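Local coordinates for magnesium transporter, putative (Shewanella oneidensis MR-1, PDB 3KXR), which probably carries magnesium ions across the membrane, this chain being its paired CBS domains with part of the preceding N domain, at residues 98-101 against 102-105; 105-108 against 109-113. One frame throughout, in Å; residues are numbered along the deposited sequence.

Contacts 1 and 2 are consecutive steps along the first of the two CBS domains. Residues 98-105 lead from the turn of the hairpin into strand 100-105, the second arm of the hairpin it forms with strand 90-94, and residues 105-113 carry the chain straight on into the short helix 106-109 and the loop behind it. Arg105 belongs to both: it ends the strand and stands at the N-cap position of the helix, and its guanidinium group forms a salt bridge with Glu147. The centres of the two contacts lie about 15 Å apart, yet their side chains meet where strand gives way to helix, Val104 CG2 packing 3.5 Å from Ile109 CG2.

Contact 1: 98-101 against 102-105; sequences DKYL and GTVR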
loop_
_atom_site.group_PDB
_atom_site.type_symbol
_atom_site.label_atom_id
_atom_site.label_comp_id
_atom_site.label_asym_id
_atom_site.label_seq_id
_atom_site.Cartn_x
_atom_site.Cartn_y
_atom_site.Cartn_z
ATOM N N ASP A 98 -16.238 7.068 18.824
ATOM C CA ASP A 98 -15.323 5.933 19.082
ATOM C C ASP A 98 -15.008 5.731 20.558
ATOM O O ASP A 98 -14.053 5.040 20.883
ATOM C CB ASP A 98 -13.985 6.089 18.310
ATOM C CG ASP A 98 -13.838 5.122 17.143
ATOM O OD1 ASP A 98 -13.803 3.876 17.342
ATOM O OD2 ASP A 98 -13.708 5.618 15.991
ATOM N N LYS A 99 -15.792 6.331 21.445
ATOM C CA LYS A 99 -15.613 6.112 22.875
ATOM C C LYS A 99 -16.113 4.737 23.223
ATOM O O LYS A 99 -17.223 4.379 22.860
ATOM C CB LYS A 99 -16.400 7.132 23.699
ATOM C CG LYS A 99 -16.087 8.575 23.319
ATOM C CD LYS A 99 -14.650 9.010 23.723
ATOM C CE LYS A 99 -14.242 10.360 23.063
ATOM N NZ LYS A 99 -13.167 10.193 22.000
ATOM N N TYR A 100 -15.299 3.981 23.935
ATOM C CA TYR A 100 -15.707 2.691 24.417
ATOM C C TYR A 100 -16.873 2.879 25.360
ATOM O O TYR A 100 -16.753 3.634 26.292
ATOM C CB TYR A 100 -14.565 2.029 25.162
ATOM C CG TYR A 100 -14.925 0.779 25.926
ATOM C CD1 TYR A 100 -15.118 -0.427 25.279
ATOM C CD2 TYR A 100 -15.019 0.790 27.296
ATOM C CE1 TYR A 100 -15.417 -1.575 25.959
ATOM C CE2 TYR A 100 -15.348 -0.366 27.999
ATOM C CZ TYR A 100 -15.523 -1.544 27.312
ATOM O OH TYR A 100 -15.848 -2.690 27.999
ATOM N N LEU A 101 -17.985 2.187 25.102
ATOM C CA LEU A 101 -19.139 2.138 26.004
ATOM C C LEU A 101 -19.217 0.846 26.860
ATOM O O LEU A 101 -19.709 0.875 27.958
ATOM C CB LEU A 101 -20.415 2.218 25.158
ATOM C CG LEU A 101 -20.620 3.415 24.227
ATOM C CD1 LEU A 101 -21.954 3.304 23.566
ATOM C CD2 LEU A 101 -20.520 4.750 25.026
ATOM N N GLY A 102 -18.807 -0.299 26.320
ATOM C CA GLY A 102 -18.960 -1.581 27.015
ATOM C C GLY A 102 -18.708 -2.792 26.131
ATOM O O GLY A 102 -18.342 -2.668 24.975
ATOM N N THR A 103 -18.939 -3.962 26.694
ATOM C CA THR A 103 -18.640 -5.232 26.080
ATOM C C THR A 103 -19.887 -6.085 26.100
ATOM O O THR A 103 -20.584 -6.135 27.109
ATOM C CB THR A 103 -17.550 -5.943 26.933
ATOM O OG1 THR A 103 -16.366 -5.144 26.921
ATOM C CG2 THR A 103 -17.226 -7.370 26.448
ATOM N N VAL A 104 -20.185 -6.763 24.996
ATOM C CA VAL A 104 -21.216 -7.811 25.033
ATOM C C VAL A 104 -20.544 -9.158 24.846
ATOM O O VAL A 104 -19.642 -9.263 24.049
ATOM C CB VAL A 104 -22.344 -7.583 23.979
ATOM C CG1 VAL A 104 -22.879 -6.138 24.047
ATOM C CG2 VAL A 104 -21.867 -7.888 22.581
ATOM N N ARG A 105 -20.982 -10.180 25.561
ATOM C CA ARG A 105 -20.383 -11.517 25.439
ATOM C C ARG A 105 -21.086 -12.431 24.484
ATOM O O ARG A 105 -22.299 -12.499 24.456
ATOM C CB ARG A 105 -20.429 -12.255 26.751
ATOM C CG ARG A 105 -19.802 -11.553 27.885
ATOM C CD ARG A 105 -19.866 -12.502 29.060
ATOM N NE ARG A 105 -19.456 -11.805 30.257
ATOM C CZ ARG A 105 -18.190 -11.534 30.594
ATOM N NH1 ARG A 105 -17.174 -11.931 29.813
ATOM N NH2 ARG A 105 -17.939 -10.869 31.740
#
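Tyr100 lays its ring over the backbone of Gly102 and ends at the side chain of Thr103, three residues along the same strand. The polar part of the contact is a single hydrogen bond between Tyr100 OH and Thr103 OG1, 2.7 Å long, in which either hydroxyl may be the donor. Thr103 OG1 comes to the edge of the ring, in its plane, as suits a partner of a phenol oxygen. The Tyr100 torsion sets this up: CG lies opposite the backbone N (chi1 170°), which swings the ring forward along the chain.

The rest is van der Waals contact. Gly102 N sits 3.5 Å above the plane of the Tyr100 ring, over its centre, and Tyr100 CE1 comes to 3.3 Å from Gly102 O. Glycine suits this place because a CB, at this phi/psi of 168°/-175°, would run into Leu101 O. Beyond the two segments, Pro151 and Ile153 of the second CBS domain touch the tyrosine, while Phe92 packs on Thr103.

The backbone supplies the remaining feature. Leu101 and Gly102 both face Ile93 of the neighbouring antiparallel strand, so the strand holds one extra residue here: a classic beta bulge in the hairpin of a CBS domain.

Contact 2: 105-108 against 109-113; sequences RRYD and IFKHE
The Phe110 ring turns its edge to Arg106, with CD2 3.4 Å from Arg106 O, near the ring plane. Arg106 has CG anti to its N (chi1 171°), which lays its methylenes alongside the ring, CG 3.8 Å from Phe110 CD2, with guanidinium and ring planes 33° apart; a long arginine suits this spot, offering methylenes before its charge. The Tyr107 ring has Asp108 OD1 at its edge, in plane, while Lys111 approaches obliquely to give a hydrogen bond from NZ to Tyr107 OH (2.8 Å).

His112 donates a hydrogen bond from ND1 to Asp108 O (3.2 Å), the oxygen lying 22° out of the ring plane. Lys111 N also binds Asp108 O (2.9 Å), the two donors reaching it from opposite faces of the carbonyl plane. A leucine in place of His112 would probably leave Asp108 O with one donor fewer and the loop more loosely tied to the helix.

Ile109 N and Phe110 N bond to Arg105 O and Arg106 O, nearly along the C=O axis. Branched Ile109 suits the buried side, packing on Ala76 and Phe80 of helix 73-82. This strand-to-helix step, Arg105 at the N-cap position, closes the beta-alpha-beta-beta-alpha CBS fold.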
loop_
_atom_site.group_PDB
_atom_site.type_symbol
_atom_site.label_atom_id
_atom_site.label_comp_id
_atom_site.label_asym_id
_atom_site.label_seq_id
_atom_site.Cartn_x
_atom_site.Cartn_y
_atom_site.Cartn_z
ATOM N N ARG A 105 -20.982 -10.180 25.561
ATOM C CA ARG A 105 -20.383 -11.517 25.439
ATOM C C ARG A 105 -21.086 -12.431 24.484
ATOM O O ARG A 105 -22.299 -12.499 24.456
ATOM C CB ARG A 105 -20.429 -12.255 26.751
ATOM C CG ARG A 105 -19.802 -11.553 27.885
ATOM C CD ARG A 105 -19.866 -12.502 29.060
ATOM N NE ARG A 105 -19.456 -11.805 30.257
ATOM C CZ ARG A 105 -18.190 -11.534 30.594
ATOM N NH1 ARG A 105 -17.174 -11.931 29.813
ATOM N NH2 ARG A 105 -17.939 -10.869 31.740
ATOM N N ARG A 106 -20.317 -13.229 23.771
ATOM C CA ARG A 106 -20.912 -14.178 22.867
ATOM C C ARG A 106 -22.028 -14.988 23.520
ATOM O O ARG A 106 -23.122 -15.106 22.975
ATOM C CB ARG A 106 -19.872 -15.148 22.325
ATOM C CG ARG A 106 -20.541 -16.243 21.574
ATOM C CD ARG A 106 -19.738 -16.856 20.512
ATOM N NE ARG A 106 -18.450 -17.221 21.020
ATOM C CZ ARG A 106 -17.347 -17.174 20.290
ATOM N NH1 ARG A 106 -17.374 -16.816 18.997
ATOM N NH2 ARG A 106 -16.210 -17.506 20.856
ATOM N N TYR A 107 -21.737 -15.590 24.662
ATOM C CA TYR A 107 -22.696 -16.485 25.278
ATOM C C TYR A 107 -24.033 -15.785 25.572
ATOM O O TYR A 107 -25.091 -16.358 25.349
ATOM C CB TYR A 107 -22.137 -17.100 26.540
ATOM C CG TYR A 107 -23.109 -18.044 27.207
ATOM C CD1 TYR A 107 -23.102 -19.399 26.903
ATOM C CD2 TYR A 107 -24.048 -17.578 28.137
ATOM C CE1 TYR A 107 -23.984 -20.262 27.503
ATOM C CE2 TYR A 107 -24.932 -18.436 28.745
ATOM C CZ TYR A 107 -24.892 -19.783 28.423
ATOM O OH TYR A 107 -25.765 -20.672 29.010
ATOM N N ASP A 108 -23.971 -14.553 26.050
ATOM C CA ASP A 108 -25.188 -13.808 26.333
ATOM C C ASP A 108 -25.864 -13.390 25.059
ATOM O O ASP A 108 -27.076 -13.488 24.978
ATOM C CB ASP A 108 -24.958 -12.557 27.199
ATOM C CG ASP A 108 -24.217 -12.865 28.501
ATOM O OD1 ASP A 108 -24.433 -13.959 29.093
ATOM O OD2 ASP A 108 -23.390 -12.005 28.914
ATOM N N ILE A 109 -25.134 -12.931 24.050
ATOM C CA ILE A 109 -25.845 -12.398 22.907
ATOM C C ILE A 109 -26.521 -13.451 22.052
ATOM O O ILE A 109 -27.398 -13.108 21.259
ATOM C CB ILE A 109 -25.036 -11.458 21.984
ATOM C CG1 ILE A 109 -24.074 -12.230 21.146
ATOM C CG2 ILE A 109 -24.423 -10.243 22.717
ATOM C CD1 ILE A 109 -24.588 -12.358 19.772
ATOM N N PHE A 110 -26.153 -14.722 22.194
ATOM C CA PHE A 110 -26.934 -15.779 21.546
ATOM C C PHE A 110 -28.167 -16.168 22.318
ATOM O O PHE A 110 -28.897 -17.032 21.884
ATOM C CB PHE A 110 -26.064 -16.990 21.181
ATOM C CG PHE A 110 -25.299 -16.778 19.900
ATOM C CD1 PHE A 110 -25.910 -16.988 18.666
ATOM C CD2 PHE A 110 -24.011 -16.264 19.915
ATOM C CE1 PHE A 110 -25.214 -16.749 17.469
ATOM C CE2 PHE A 110 -23.304 -16.025 18.716
ATOM C CZ PHE A 110 -23.904 -16.260 17.507
ATOM N N LYS A 111 -28.438 -15.492 23.427
ATOM C CA LYS A 111 -29.685 -15.699 24.170
ATOM C C LYS A 111 -30.686 -14.577 24.022
ATOM O O LYS A 111 -31.763 -14.678 24.568
ATOM C CB LYS A 111 -29.410 -15.907 25.677
ATOM C CG LYS A 111 -28.591 -17.162 25.965
ATOM C CD LYS A 111 -28.538 -17.537 27.442
ATOM C CE LYS A 111 -28.476 -19.061 27.588
ATOM N NZ LYS A 111 -28.260 -19.473 28.998
ATOM N N HIS A 112 -30.356 -13.512 23.306
ATOM C CA HIS A 112 -31.287 -12.404 23.168
ATOM C C HIS A 112 -31.942 -12.397 21.803
ATOM O O HIS A 112 -31.607 -13.192 20.936
ATOM C CB HIS A 112 -30.581 -11.084 23.471
ATOM C CG HIS A 112 -30.370 -10.854 24.933
ATOM N ND1 HIS A 112 -29.210 -11.213 25.585
ATOM C CD2 HIS A 112 -31.191 -10.338 25.878
ATOM C CE1 HIS A 112 -29.315 -10.910 26.865
ATOM N NE2 HIS A 112 -30.511 -10.387 27.069
ATOM N N GLU A 113 -32.921 -11.522 21.633
ATOM C CA GLU A 113 -33.636 -11.435 20.378
ATOM C C GLU A 113 -32.833 -10.587 19.414
ATOM O O GLU A 113 -32.205 -9.625 19.830
ATOM C CB GLU A 113 -35.042 -10.870 20.616
ATOM C CG GLU A 113 -35.934 -11.761 21.538
ATOM C CD GLU A 113 -36.102 -13.195 20.972
ATOM O OE1 GLU A 113 -36.515 -13.340 19.779
ATOM O OE2 GLU A 113 -35.780 -14.174 21.712
#